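Local coordinates for N-acetylneuraminic acid outer membrane channel protein NanC (Escherichia coli, PDB 2WJR) that forms a monomeric, weakly anion-selective β-barrel channel through the outer membrane that lets the sialic acid N-acetylneuraminate into the bacterium, at residues E23-Q26 against W30-M33; Q55-Y60 against G86-L91; A111-D116 against M121-V126; Y156-A159 against W164-E167; Q173-M176 against I180-Y183. The protein carries 1 engineered substitution. One frame throughout, in Å; residues are numbered along the deposited sequence. Where two conformers were deposited one is given.

The contacts follow one another in series along the chain; none nests in or crosses another. Interaction 1 closes the periplasmic turn between strands 14-24 and 29-40. Interaction 2 spans a longer loop, joining strands 53-63 and 82-94, which are not neighbours in the barrel wall. It touches interaction 1, because strands 29-40 and 53-63 pair side by side. Interaction 3 closes a small hairpin in the extracellular loop 109-127. Interaction 4 closes the end of the next extracellular loop onto the start of strand 164-174 and touches interaction 3: Tyr156 OH meets Gln114 O. Interaction 5 closes the periplasmic turn at the far end of strand 164-174.

Interaction 1 of 5, residues E23-Q26 against W30-M33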
# COMPACT_ATOMS: atom_id res chain seq x y z
N GLU A 23 2.24 -15.01 1.16
CA GLU A 23 2.60 -16.28 0.51
C GLU A 23 1.93 -16.45 -0.83
O GLU A 23 0.72 -16.21 -0.95
CB GLU A 23 2.16 -17.41 1.43
CG GLU A 23 2.34 -18.78 0.91
CD GLU A 23 2.36 -19.80 2.03
OE1 GLU A 23 1.42 -20.62 2.12
OE2 GLU A 23 3.30 -19.74 2.85
N GLY A 24 2.72 -16.82 -1.84
CA GLY A 24 2.21 -17.28 -3.12
C GLY A 24 2.16 -18.81 -3.17
O GLY A 24 3.10 -19.49 -2.73
N TRP A 25 1.06 -19.34 -3.68
CA TRP A 25 0.92 -20.77 -3.94
C TRP A 25 1.19 -21.12 -5.39
O TRP A 25 1.03 -20.29 -6.29
CB TRP A 25 -0.49 -21.23 -3.54
CG TRP A 25 -0.67 -21.36 -2.08
CD1 TRP A 25 -0.46 -22.49 -1.33
CD2 TRP A 25 -1.08 -20.34 -1.16
NE1 TRP A 25 -0.72 -22.23 0.00
CE2 TRP A 25 -1.10 -20.92 0.14
CE3 TRP A 25 -1.44 -18.99 -1.30
CZ2 TRP A 25 -1.48 -20.20 1.28
CZ3 TRP A 25 -1.81 -18.27 -0.16
CH2 TRP A 25 -1.82 -18.88 1.11
N GLN A 26 1.58 -22.37 -5.64
CA GLN A 26 1.88 -22.81 -6.99
C GLN A 26 0.66 -22.88 -7.89
O GLN A 26 0.79 -22.81 -9.10
CB GLN A 26 2.57 -24.18 -6.96
CG GLN A 26 3.92 -24.10 -6.36
CD GLN A 26 4.52 -25.46 -6.10
OE1 GLN A 26 4.55 -26.32 -6.99
NE2 GLN A 26 5.03 -25.65 -4.90
N TRP A 30 -2.55 -16.13 -4.16
CA TRP A 30 -1.63 -15.36 -3.35
C TRP A 30 -2.42 -14.66 -2.25
O TRP A 30 -3.55 -14.24 -2.49
CB TRP A 30 -0.89 -14.33 -4.20
CG TRP A 30 0.15 -13.53 -3.46
CD1 TRP A 30 1.47 -13.83 -3.32
CD2 TRP A 30 -0.06 -12.30 -2.76
NE1 TRP A 30 2.09 -12.86 -2.59
CE2 TRP A 30 1.17 -11.91 -2.23
CE3 TRP A 30 -1.17 -11.49 -2.54
CZ2 TRP A 30 1.33 -10.74 -1.48
CZ3 TRP A 30 -1.02 -10.32 -1.79
CH2 TRP A 30 0.22 -9.96 -1.28
N ALA A 31 -1.86 -14.60 -1.05
CA ALA A 31 -2.52 -13.92 0.07
C ALA A 31 -1.53 -13.28 1.04
O ALA A 31 -0.36 -13.67 1.14
CB ALA A 31 -3.47 -14.85 0.84
N SER A 32 -2.05 -12.30 1.75
CA SER A 32 -1.28 -11.55 2.72
C SER A 32 -2.21 -11.13 3.85
O SER A 32 -3.40 -10.86 3.63
CB SER A 32 -0.68 -10.31 2.05
OG SER A 32 0.25 -9.67 2.90
N MET A 33 -1.69 -11.13 5.06
CA MET A 33 -2.37 -10.56 6.21
C MET A 33 -1.37 -9.62 6.86
O MET A 33 -0.19 -9.95 6.97
CB MET A 33 -2.84 -11.64 7.19
CG MET A 33 -3.87 -12.62 6.60
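Glu23 and Ala31 face each other as an antiparallel hydrogen-bonded pair. Glu23 N gives its hydrogen to Ala31 O at 2.9 Å, and Ala31 N returns one to Glu23 O at 3.0 Å. Gly24 and Trp30 form the next pair, which is non-hydrogen-bonded.

Two tryptophans lie on opposite sides of this ladder. Trp30 has CG anti to its backbone N (chi1 -177°), which lays the indole back alongside the opposing strand. Glu23 O then sits over one face of the ring, 3.4 Å from Trp30 CD1. The same carbonyl takes a CA-H...O contact from Trp30 CA. Gly24 CA is 3.5 Å from Trp30 CD1 and comes in obliquely, so the pyrrole part of the indole lies close against the glycine backbone. Further on, Trp30 touches Glu57 and Asn59 of strand 53-63.

Trp25 leaves the strand end on the side of Glu23 and Ala31. Its CG is anti to the carbonyl carbon (chi1 -76°). This turns the six-membered ring back over the hairpin. It meets Ala31 with its edge: Trp25 CZ3 is 3.9 Å from Ala31 CB, which lies in the ring plane. One face of the same indole is covered near its rim by Glu23 CG, so the methylene part of that extended glutamate packs under the ring. Ala31 also touches Val58.

Trp25 thus folds over one side of the hairpin while Trp30 covers the other. The arrangement is a β-hairpin of a transmembrane β-barrel, closed by a short periplasmic turn.

Interaction 2 of 5, residues Q55-Y60 against G86-L91; sequences QVEVNY and GPYVKL. With EPE (4-(2-hydroxyethyl)-1-piperazine ethanesulfonic acid), chain C.
On the inner side of the β-barrel wall, Tyr88 reaches across strand 68-79 to meet Glu57 and Asn59. The two strand segments are not paired. Their axes stay 8.9 Å apart at closest approach, and the contact is made by side chains. Tyr88 CG sits between the backbone N and the carbonyl carbon (chi1 65°), which stands the ring up from its strand and carries the hydroxyl to the other segment.

Asn59 ND2 donates to Tyr88 OH at 2.9 Å. The bond is nearly straight (169°), and the hydroxyl lies in the amide plane. Tyr88 OH in turn gives a weak hydrogen bond to Glu57 OE2 at 2.6 Å. Glu57 is extended, and its carboxylate plane stands almost perpendicular to the ring (87°).

Such a lattice of polar and charged side chains lines the lumen of this porin. Arg71 NH2 binds Asn59 OD1, which fixes the rotation of the amide. Arg104 makes a cation-pi contact with Tyr88 and a weak, long ion pair with Glu57 OE2.

A HEPES molecule (EPE), probably from the crystallisation liquor, lies next to the cluster. Lys90 is fully extended, and its NZ donates to EPE O2S at 2.8 Å. Asn59 ND2 adds a weak bond to EPE O1S at 2.7 Å. An anion held by a lysine here is consistent with the channel's weak anion selectivity. Tyr132 receives a cation-pi contact from Lys90.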
# COMPACT_ATOMS: atom_id res chain seq x y z
N GLN A 55 -5.34 -5.78 7.68
CA GLN A 55 -5.68 -5.90 6.28
C GLN A 55 -5.38 -7.31 5.78
O GLN A 55 -4.32 -7.89 6.09
CB GLN A 55 -4.91 -4.88 5.46
CG GLN A 55 -5.10 -3.44 5.95
CD GLN A 55 -4.35 -2.43 5.10
OE1 GLN A 55 -4.37 -2.52 3.87
NE2 GLN A 55 -3.73 -1.43 5.74
N VAL A 56 -6.34 -7.84 5.03
CA VAL A 56 -6.23 -9.13 4.39
C VAL A 56 -6.36 -8.95 2.87
O VAL A 56 -7.38 -8.42 2.39
CB VAL A 56 -7.35 -10.07 4.85
CG1 VAL A 56 -7.30 -11.40 4.09
CG2 VAL A 56 -7.25 -10.30 6.37
N GLU A 57 -5.34 -9.42 2.14
CA GLU A 57 -5.32 -9.32 0.69
C GLU A 57 -5.26 -10.71 0.07
O GLU A 57 -4.52 -11.57 0.57
CB GLU A 57 -4.12 -8.50 0.24
CG GLU A 57 -4.14 -8.16 -1.22
CD GLU A 57 -3.15 -7.11 -1.61
OE1 GLU A 57 -2.49 -6.53 -0.70
OE2 GLU A 57 -3.02 -6.85 -2.83
N VAL A 58 -6.07 -10.91 -0.97
CA VAL A 58 -6.07 -12.16 -1.73
C VAL A 58 -6.20 -11.87 -3.22
O VAL A 58 -7.03 -11.05 -3.64
CB VAL A 58 -7.20 -13.12 -1.29
CG1 VAL A 58 -7.04 -13.50 0.18
CG2 VAL A 58 -8.59 -12.52 -1.57
N ASN A 59 -5.38 -12.52 -4.03
CA ASN A 59 -5.52 -12.43 -5.46
C ASN A 59 -5.17 -13.77 -6.09
O ASN A 59 -4.65 -14.66 -5.41
CB ASN A 59 -4.73 -11.25 -6.07
CG ASN A 59 -3.23 -11.39 -5.98
OD1 ASN A 59 -2.65 -12.39 -6.43
ND2 ASN A 59 -2.57 -10.36 -5.50
N TYR A 60 -5.48 -13.89 -7.37
CA TYR A 60 -5.19 -15.10 -8.13
C TYR A 60 -4.40 -14.72 -9.37
O TYR A 60 -4.84 -13.88 -10.15
CB TYR A 60 -6.49 -15.81 -8.50
CG TYR A 60 -6.24 -17.02 -9.35
CD1 TYR A 60 -5.82 -18.21 -8.77
CD2 TYR A 60 -6.34 -16.94 -10.74
CE1 TYR A 60 -5.54 -19.32 -9.55
CE2 TYR A 60 -6.05 -18.05 -11.54
CZ TYR A 60 -5.66 -19.23 -10.94
OH TYR A 60 -5.39 -20.35 -11.72
N GLY A 86 -11.97 -3.81 -1.03
CA GLY A 86 -11.24 -3.24 -2.16
C GLY A 86 -10.96 -4.22 -3.29
O GLY A 86 -9.83 -4.69 -3.41
N PRO A 87 -12.00 -4.56 -4.07
CA PRO A 87 -11.78 -5.42 -5.21
C PRO A 87 -10.85 -4.70 -6.19
O PRO A 87 -10.88 -3.46 -6.29
CB PRO A 87 -13.18 -5.63 -5.77
CG PRO A 87 -13.97 -4.45 -5.29
CD PRO A 87 -13.42 -4.18 -3.94
N TYR A 88 -9.99 -5.46 -6.87
CA TYR A 88 -9.04 -4.87 -7.78
C TYR A 88 -8.63 -5.78 -8.93
O TYR A 88 -8.92 -6.99 -8.90
CB TYR A 88 -7.78 -4.42 -7.03
CG TYR A 88 -6.90 -5.48 -6.37
CD1 TYR A 88 -6.79 -5.55 -4.98
CD2 TYR A 88 -6.12 -6.36 -7.13
CE1 TYR A 88 -5.94 -6.47 -4.37
CE2 TYR A 88 -5.26 -7.23 -6.54
CZ TYR A 88 -5.18 -7.31 -5.17
OH TYR A 88 -4.34 -8.22 -4.60
N VAL A 89 -7.98 -5.18 -9.92
CA VAL A 89 -7.24 -5.96 -10.91
C VAL A 89 -5.85 -5.38 -11.06
O VAL A 89 -5.68 -4.17 -11.27
CB VAL A 89 -7.93 -6.01 -12.28
CG1 VAL A 89 -7.08 -6.86 -13.28
CG2 VAL A 89 -9.33 -6.59 -12.13
N LYS A 90 -4.85 -6.26 -10.97
CA LYS A 90 -3.47 -5.87 -11.15
C LYS A 90 -2.92 -6.53 -12.42
O LYS A 90 -3.11 -7.73 -12.62
CB LYS A 90 -2.60 -6.26 -9.95
CG LYS A 90 -1.15 -5.76 -10.06
CD LYS A 90 -0.33 -6.05 -8.82
CE LYS A 90 1.09 -5.58 -9.01
NZ LYS A 90 1.87 -5.70 -7.75
N LEU A 91 -2.25 -5.75 -13.24
CA LEU A 91 -1.54 -6.27 -14.40
C LEU A 91 -0.05 -6.16 -14.16
O LEU A 91 0.43 -5.09 -13.81
CB LEU A 91 -1.96 -5.48 -15.64
CG LEU A 91 -1.29 -5.83 -16.96
CD1 LEU A 91 -1.76 -7.23 -17.43
CD2 LEU A 91 -1.69 -4.72 -17.95
N1 EPE C . 3.84 -9.57 -5.98
C2 EPE C . 4.15 -10.25 -7.25
C3 EPE C . 4.89 -9.29 -8.19
N4 EPE C . 5.99 -8.54 -7.57
C5 EPE C . 6.26 -8.87 -6.17
C6 EPE C . 5.03 -9.03 -5.29
C7 EPE C . 7.16 -8.61 -8.44
C8 EPE C . 8.29 -7.68 -8.01
O8 EPE C . 9.33 -7.81 -8.95
C9 EPE C . 3.12 -10.49 -5.08
C10 EPE C . 1.66 -10.59 -5.50
S EPE C . 1.01 -8.94 -5.83
O1S EPE C . -0.36 -9.03 -6.27
O2S EPE C . 1.81 -8.34 -6.89
O3S EPE C . 1.04 -8.08 -4.65

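Interaction 3 of 5, residues A111-D116 against M121-V126; sequences AYRQQD and MSRDNV. With PO4 (phosphate ion), chain D.
Gln114 and Ser122 are joined by two backbone hydrogen bonds, Gln114 N to Ser122 O at 2.9 Å and Ser122 N to Gln114 O at 3.1 Å. They form the hydrogen-bonded pair of a two-stranded β-hairpin in an extracellular loop of the porin barrel. Gln115 and Met121 are the non-hydrogen-bonded pair beside it.

Met121 is bent at chi2 and chi3, so it curls back over the opposing strand. Its SD lies 3.6 Å from Gln115 N, and its CE packs on the backbone of Arg113. Met121 CB lies over one face of the Arg113 guanidinium.

Arg123 crosses Arg113 at about a right angle. Arg113 CG covers one face of the Arg123 guanidinium near its rim, 3.9 Å from Arg123 NH2. Both arginines bend at chi3 and hold one phosphate between them, probably from the crystallisation liquor. Arg113 NE donates to phosphate O4 at 2.8 Å, and Arg123 NE to phosphate O2 at 2.7 Å. Lys110 O holds Arg123 NH1.

Lys110 also reaches Gln114 OE1 and forms a salt bridge with Asp124 OD2. A water closes the hairpin base by donating to Tyr112 O and Gln114 OE1 and accepting from Asp124 N at 3.0 Å.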
# COMPACT_ATOMS: atom_id res chain seq x y z
N ALA A 111 -18.11 -0.38 4.04
CA ALA A 111 -19.32 -1.07 4.48
C ALA A 111 -20.02 -0.29 5.60
O ALA A 111 -20.97 -0.78 6.20
CB ALA A 111 -18.98 -2.48 4.96
N TYR A 112 -19.54 0.91 5.88
CA TYR A 112 -20.11 1.76 6.92
C TYR A 112 -20.23 3.18 6.39
O TYR A 112 -19.44 3.61 5.54
CB TYR A 112 -19.24 1.74 8.17
CG TYR A 112 -17.78 2.08 7.93
CD1 TYR A 112 -16.89 1.12 7.45
CD2 TYR A 112 -17.30 3.35 8.20
CE1 TYR A 112 -15.54 1.44 7.25
CE2 TYR A 112 -15.97 3.67 8.00
CZ TYR A 112 -15.10 2.72 7.53
OH TYR A 112 -13.79 3.08 7.34
N ARG A 113 -21.24 3.89 6.88
CA ARG A 113 -21.54 5.24 6.42
C ARG A 113 -20.95 6.29 7.36
O ARG A 113 -20.79 6.07 8.56
CB ARG A 113 -23.04 5.42 6.25
CG ARG A 113 -23.60 4.47 5.21
CD ARG A 113 -25.10 4.45 5.18
NE ARG A 113 -25.67 5.64 4.55
CZ ARG A 113 -26.60 6.43 5.09
NH1 ARG A 113 -27.09 6.19 6.31
NH2 ARG A 113 -27.05 7.47 4.41
N GLN A 114 -20.53 7.42 6.79
CA GLN A 114 -19.85 8.45 7.54
C GLN A 114 -20.36 9.81 7.10
O GLN A 114 -20.75 9.99 5.94
CB GLN A 114 -18.32 8.43 7.33
CG GLN A 114 -17.60 7.24 7.98
CD GLN A 114 -16.17 7.12 7.51
OE1 GLN A 114 -15.91 6.94 6.31
NE2 GLN A 114 -15.25 7.19 8.44
N GLN A 115 -20.29 10.76 8.02
CA GLN A 115 -20.70 12.12 7.72
C GLN A 115 -19.81 12.73 6.63
O GLN A 115 -18.57 12.80 6.76
CB GLN A 115 -20.68 13.00 8.97
CG GLN A 115 -21.28 14.37 8.67
CD GLN A 115 -21.14 15.38 9.80
OE1 GLN A 115 -22.07 16.15 10.06
NE2 GLN A 115 -19.98 15.42 10.44
N ASP A 116 -20.45 13.20 5.56
CA ASP A 116 -19.74 13.87 4.47
C ASP A 116 -19.56 15.37 4.70
O ASP A 116 -19.94 15.91 5.75
CB ASP A 116 -20.37 13.53 3.11
CG ASP A 116 -21.64 14.29 2.78
OD1 ASP A 116 -22.03 15.28 3.48
OD2 ASP A 116 -22.26 13.88 1.78
N MET A 121 -25.08 11.84 5.76
CA MET A 121 -24.51 10.52 5.90
C MET A 121 -24.39 9.87 4.52
O MET A 121 -25.36 9.80 3.76
CB MET A 121 -25.37 9.71 6.86
CG MET A 121 -25.36 10.30 8.28
SD MET A 121 -23.73 10.23 9.04
CE MET A 121 -23.43 8.50 8.67
N SER A 122 -23.19 9.44 4.18
CA SER A 122 -22.95 8.88 2.86
C SER A 122 -21.88 7.80 3.01
O SER A 122 -21.63 7.34 4.12
CB SER A 122 -22.54 9.99 1.89
OG SER A 122 -22.27 9.49 0.58
N ARG A 123 -21.24 7.44 1.90
CA ARG A 123 -20.22 6.40 1.91
C ARG A 123 -18.96 6.92 1.23
O ARG A 123 -18.99 7.37 0.09
CB ARG A 123 -20.77 5.20 1.15
CG ARG A 123 -20.50 3.89 1.77
CD ARG A 123 -21.10 2.77 0.94
NE ARG A 123 -22.48 2.49 1.30
CZ ARG A 123 -22.87 1.81 2.38
NH1 ARG A 123 -21.98 1.34 3.24
NH2 ARG A 123 -24.16 1.62 2.61
N ASP A 124 -17.85 6.84 1.94
CA ASP A 124 -16.61 7.43 1.50
C ASP A 124 -15.85 6.37 0.70
O ASP A 124 -14.86 5.82 1.15
CB ASP A 124 -15.79 7.94 2.67
CG ASP A 124 -14.43 8.44 2.25
OD1 ASP A 124 -14.33 9.07 1.18
OD2 ASP A 124 -13.47 8.19 2.99
N ASN A 125 -16.33 6.17 -0.51
CA ASN A 125 -15.74 5.18 -1.42
C ASN A 125 -14.66 5.86 -2.24
O ASN A 125 -14.70 7.08 -2.50
CB ASN A 125 -16.80 4.59 -2.31
CG ASN A 125 -17.94 3.99 -1.54
OD1 ASN A 125 -17.74 3.41 -0.46
ND2 ASN A 125 -19.16 4.11 -2.09
N VAL A 126 -13.68 5.06 -2.66
CA VAL A 126 -12.49 5.61 -3.25
C VAL A 126 -12.05 4.83 -4.50
O VAL A 126 -12.10 3.60 -4.53
CB VAL A 126 -11.35 5.61 -2.24
CG1 VAL A 126 -10.01 5.90 -2.96
CG2 VAL A 126 -11.61 6.63 -1.11
P PO4 D . -24.82 5.57 0.34
O1 PO4 D . -26.22 5.48 -0.23
O2 PO4 D . -24.17 4.22 0.11
O3 PO4 D . -24.04 6.65 -0.38
O4 PO4 D . -24.91 5.89 1.82
O HOH W 1 -18.08 5.90 4.79
O HOH W 2 -21.37 12.16 -0.33

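Interaction 4 of 5, residues Y156-A159 against W164-E167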
# COMPACT_ATOMS: atom_id res chain seq x y z
N TYR A 156 -16.44 13.89 0.01
CA TYR A 156 -15.45 13.82 1.06
C TYR A 156 -14.14 14.40 0.58
O TYR A 156 -13.97 14.66 -0.60
CB TYR A 156 -15.22 12.37 1.47
CG TYR A 156 -16.42 11.69 2.04
CD1 TYR A 156 -16.69 11.74 3.40
CD2 TYR A 156 -17.27 10.97 1.23
CE1 TYR A 156 -17.81 11.11 3.93
CE2 TYR A 156 -18.36 10.33 1.75
CZ TYR A 156 -18.63 10.41 3.11
OH TYR A 156 -19.71 9.75 3.60
N ARG A 157 -13.21 14.58 1.50
CA ARG A 157 -11.91 15.09 1.13
C ARG A 157 -10.80 14.40 1.89
O ARG A 157 -11.03 13.85 2.96
CB ARG A 157 -11.84 16.61 1.35
CG ARG A 157 -11.86 17.02 2.81
CD ARG A 157 -11.73 18.55 2.94
NE ARG A 157 -11.65 19.00 4.33
CZ ARG A 157 -10.57 18.94 5.11
NH1 ARG A 157 -10.63 19.42 6.35
NH2 ARG A 157 -9.44 18.41 4.67
N TYR A 158 -9.60 14.45 1.32
CA TYR A 158 -8.40 14.06 2.02
C TYR A 158 -7.89 15.23 2.86
O TYR A 158 -8.37 16.38 2.73
CB TYR A 158 -7.33 13.59 1.00
CG TYR A 158 -7.76 12.32 0.31
CD1 TYR A 158 -8.26 12.34 -0.99
CD2 TYR A 158 -7.77 11.11 0.99
CE1 TYR A 158 -8.70 11.18 -1.62
CE2 TYR A 158 -8.21 9.93 0.37
CZ TYR A 158 -8.68 9.98 -0.93
OH TYR A 158 -9.12 8.83 -1.60
N ALA A 159 -6.94 14.93 3.72
CA ALA A 159 -6.39 15.89 4.66
C ALA A 159 -5.58 16.98 3.94
O ALA A 159 -5.09 17.92 4.58
CB ALA A 159 -5.54 15.15 5.68
N TRP A 164 -8.64 14.36 -4.03
CA TRP A 164 -7.66 13.40 -4.56
C TRP A 164 -6.35 13.64 -3.89
O TRP A 164 -6.11 14.71 -3.32
CB TRP A 164 -7.50 13.53 -6.06
CG TRP A 164 -6.95 14.85 -6.53
CD1 TRP A 164 -7.65 16.00 -6.72
CD2 TRP A 164 -5.59 15.15 -6.88
NE1 TRP A 164 -6.81 17.00 -7.15
CE2 TRP A 164 -5.54 16.51 -7.26
CE3 TRP A 164 -4.40 14.40 -6.91
CZ2 TRP A 164 -4.37 17.13 -7.67
CZ3 TRP A 164 -3.23 15.02 -7.30
CH2 TRP A 164 -3.22 16.38 -7.68
N ALA A 165 -5.48 12.63 -3.93
CA ALA A 165 -4.15 12.76 -3.39
C ALA A 165 -3.28 11.67 -3.97
O ALA A 165 -3.77 10.74 -4.65
CB ALA A 165 -4.15 12.66 -1.89
N THR A 166 -2.01 11.79 -3.68
CA THR A 166 -0.98 10.89 -4.21
C THR A 166 -0.13 10.30 -3.09
O THR A 166 -0.12 10.80 -1.95
CB THR A 166 -0.06 11.62 -5.25
OG1 THR A 166 0.65 12.70 -4.62
CG2 THR A 166 -0.87 12.14 -6.40
N GLU A 167 0.51 9.18 -3.40
CA GLU A 167 1.59 8.68 -2.57
C GLU A 167 2.69 8.21 -3.52
O GLU A 167 2.41 7.74 -4.63
CB GLU A 167 1.16 7.52 -1.67
CG GLU A 167 -0.06 7.79 -0.77
CD GLU A 167 -0.38 6.63 0.18
OE1 GLU A 167 0.42 5.65 0.23
OE2 GLU A 167 -1.42 6.69 0.87
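Tyr158 turns its ring edge to the backbone of Trp164, and this is the close part of the contact. Trp164 N lies in the plane of the tyrosine ring, 3.7 Å from Tyr158 CD1. Nearby, Tyr158 CE1 is 3.8 Å from Trp164 CA. The phenol therefore lies alongside the start of the strand, with its edge toward Trp164 N. Ala165 CB points toward the ring and meets Tyr158 CD1 at 4.2 Å, a looser apolar touch. Tyr158 CG is anti to its carbonyl carbon (chi1 -66°), which swings the ring off the loop and against the strand. The two segments make van der Waals contacts alone, and the area they bury is small.

Other parts of the protein hold the phenol in place. Tyr158 meets the ring of Tyr150, with the planes at about 40°, and makes a cation-pi contact with Lys152. Both residues belong to strand 141-152, which pairs with strand 164-174.

The surface side is looser. The Trp164 side chain points away from the loop, and its indole leans on Leu149 and Ser151 instead. Arg157 also leads away from the strand. Its NH2 donates to Tyr158 O at 3.0 Å with a bent geometry (137°), and the same nitrogen forms a salt bridge with Asp199. That pairing ties the loop backbone to a neighbouring part of the barrel mouth.

This is a long extracellular loop of a porin β-barrel, whose Tyr158 packs against the first residues of the strand that follows it.

Interaction 5 of 5, residues Q173-M176 against I180-Y183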
# COMPACT_ATOMS: atom_id res chain seq x y z
N GLN A 173 16.04 -2.34 -1.28
CA GLN A 173 16.18 -3.62 -0.62
C GLN A 173 17.62 -4.07 -0.78
O GLN A 173 18.21 -3.95 -1.85
CB GLN A 173 15.27 -4.68 -1.26
CG GLN A 173 13.77 -4.46 -1.18
CD GLN A 173 13.00 -5.39 -2.10
OE1 GLN A 173 13.59 -6.25 -2.77
NE2 GLN A 173 11.69 -5.23 -2.15
N TYR A 174 18.17 -4.60 0.31
CA TYR A 174 19.51 -5.15 0.33
C TYR A 174 19.37 -6.66 0.52
O TYR A 174 18.86 -7.10 1.52
CB TYR A 174 20.30 -4.52 1.48
CG TYR A 174 21.63 -5.21 1.74
CD1 TYR A 174 22.52 -5.44 0.70
CD2 TYR A 174 21.98 -5.61 3.02
CE1 TYR A 174 23.76 -6.07 0.95
CE2 TYR A 174 23.20 -6.22 3.27
CZ TYR A 174 24.08 -6.45 2.23
OH TYR A 174 25.28 -7.07 2.46
N HIS A 175 19.80 -7.45 -0.47
CA HIS A 175 19.70 -8.91 -0.38
C HIS A 175 20.91 -9.46 0.40
O HIS A 175 21.85 -10.00 -0.18
CB HIS A 175 19.59 -9.53 -1.77
CG HIS A 175 18.45 -8.98 -2.57
ND1 HIS A 175 17.14 -9.11 -2.17
CD2 HIS A 175 18.42 -8.28 -3.73
CE1 HIS A 175 16.35 -8.53 -3.05
NE2 HIS A 175 17.10 -8.01 -4.01
N MET A 176 20.86 -9.28 1.71
CA MET A 176 21.92 -9.71 2.61
C MET A 176 22.08 -11.22 2.46
O MET A 176 23.17 -11.72 2.24
CB MET A 176 21.54 -9.35 4.04
CG MET A 176 22.65 -9.52 5.08
SD MET A 176 22.00 -9.06 6.69
CE MET A 176 21.03 -10.53 7.05
N ILE A 180 16.90 -13.27 3.79
CA ILE A 180 16.83 -12.08 4.67
C ILE A 180 17.13 -10.82 3.86
O ILE A 180 18.22 -10.65 3.32
CB ILE A 180 17.82 -12.11 5.87
CG1 ILE A 180 17.69 -13.41 6.67
CG2 ILE A 180 17.60 -10.92 6.79
CD1 ILE A 180 18.71 -13.49 7.83
N THR A 181 16.13 -9.93 3.77
CA THR A 181 16.24 -8.76 2.94
C THR A 181 15.89 -7.51 3.74
O THR A 181 14.74 -7.11 3.77
CB THR A 181 15.32 -8.87 1.69
OG1 THR A 181 15.64 -10.07 0.98
CG2 THR A 181 15.51 -7.68 0.77
N PRO A 182 16.89 -6.89 4.40
CA PRO A 182 16.66 -5.58 5.01
C PRO A 182 16.35 -4.54 3.94
O PRO A 182 16.82 -4.66 2.82
CB PRO A 182 18.00 -5.26 5.69
CG PRO A 182 18.71 -6.58 5.79
CD PRO A 182 18.30 -7.31 4.56
N TYR A 183 15.55 -3.54 4.29
CA TYR A 183 15.28 -2.45 3.36
C TYR A 183 15.08 -1.12 4.05
O TYR A 183 14.74 -1.06 5.24
CB TYR A 183 14.06 -2.76 2.48
CG TYR A 183 12.76 -2.91 3.21
CD1 TYR A 183 12.34 -4.16 3.68
CD2 TYR A 183 11.90 -1.83 3.40
CE1 TYR A 183 11.12 -4.31 4.33
CE2 TYR A 183 10.68 -1.97 4.04
CZ TYR A 183 10.29 -3.21 4.50
OH TYR A 183 9.08 -3.37 5.14
O HOH W 3 17.19 -11.51 -0.37
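Tyr174 and Pro182 hold this periplasmic β-hairpin together through one straight backbone bond, Tyr174 N to Pro182 O, at 2.9 Å and 173°. Proline has no N-H to return; Tyr174 O takes a CA-H...O contact from Thr181 CA at 3.4 Å. Gln173 and Tyr183 follow as an antiparallel non-hydrogen-bonded pair.

Apolar atoms meet on both flanks. Met176 CE packs tightly on Ile180 CG2 at 3.5 Å, the two side chains lying side by side. Met176 is extended to SD and bends only at chi3 (77°), which turns the methyl onto the isoleucine. Met176 CB also touches Pro182 CD. On the other flank, Thr181 CG2 meets Gln173 CB at 3.6 Å.

An inverse gamma turn centred on His175 bends the chain as it leaves the strand, with a weak Met176 N to Tyr174 O bond. It also sets Met176 N over the centre of one face of the Tyr174 ring.

Further out, His175 NE2 bonds to Thr142 OG1, and Tyr183 OH to Asp3 OD1. These bonds anchor the hairpin to other strands of the barrel. The opposite ring nitrogen, His175 ND1, carries a water at 3.0 Å, and Thr181 OG1 sits at that edge in the ring plane.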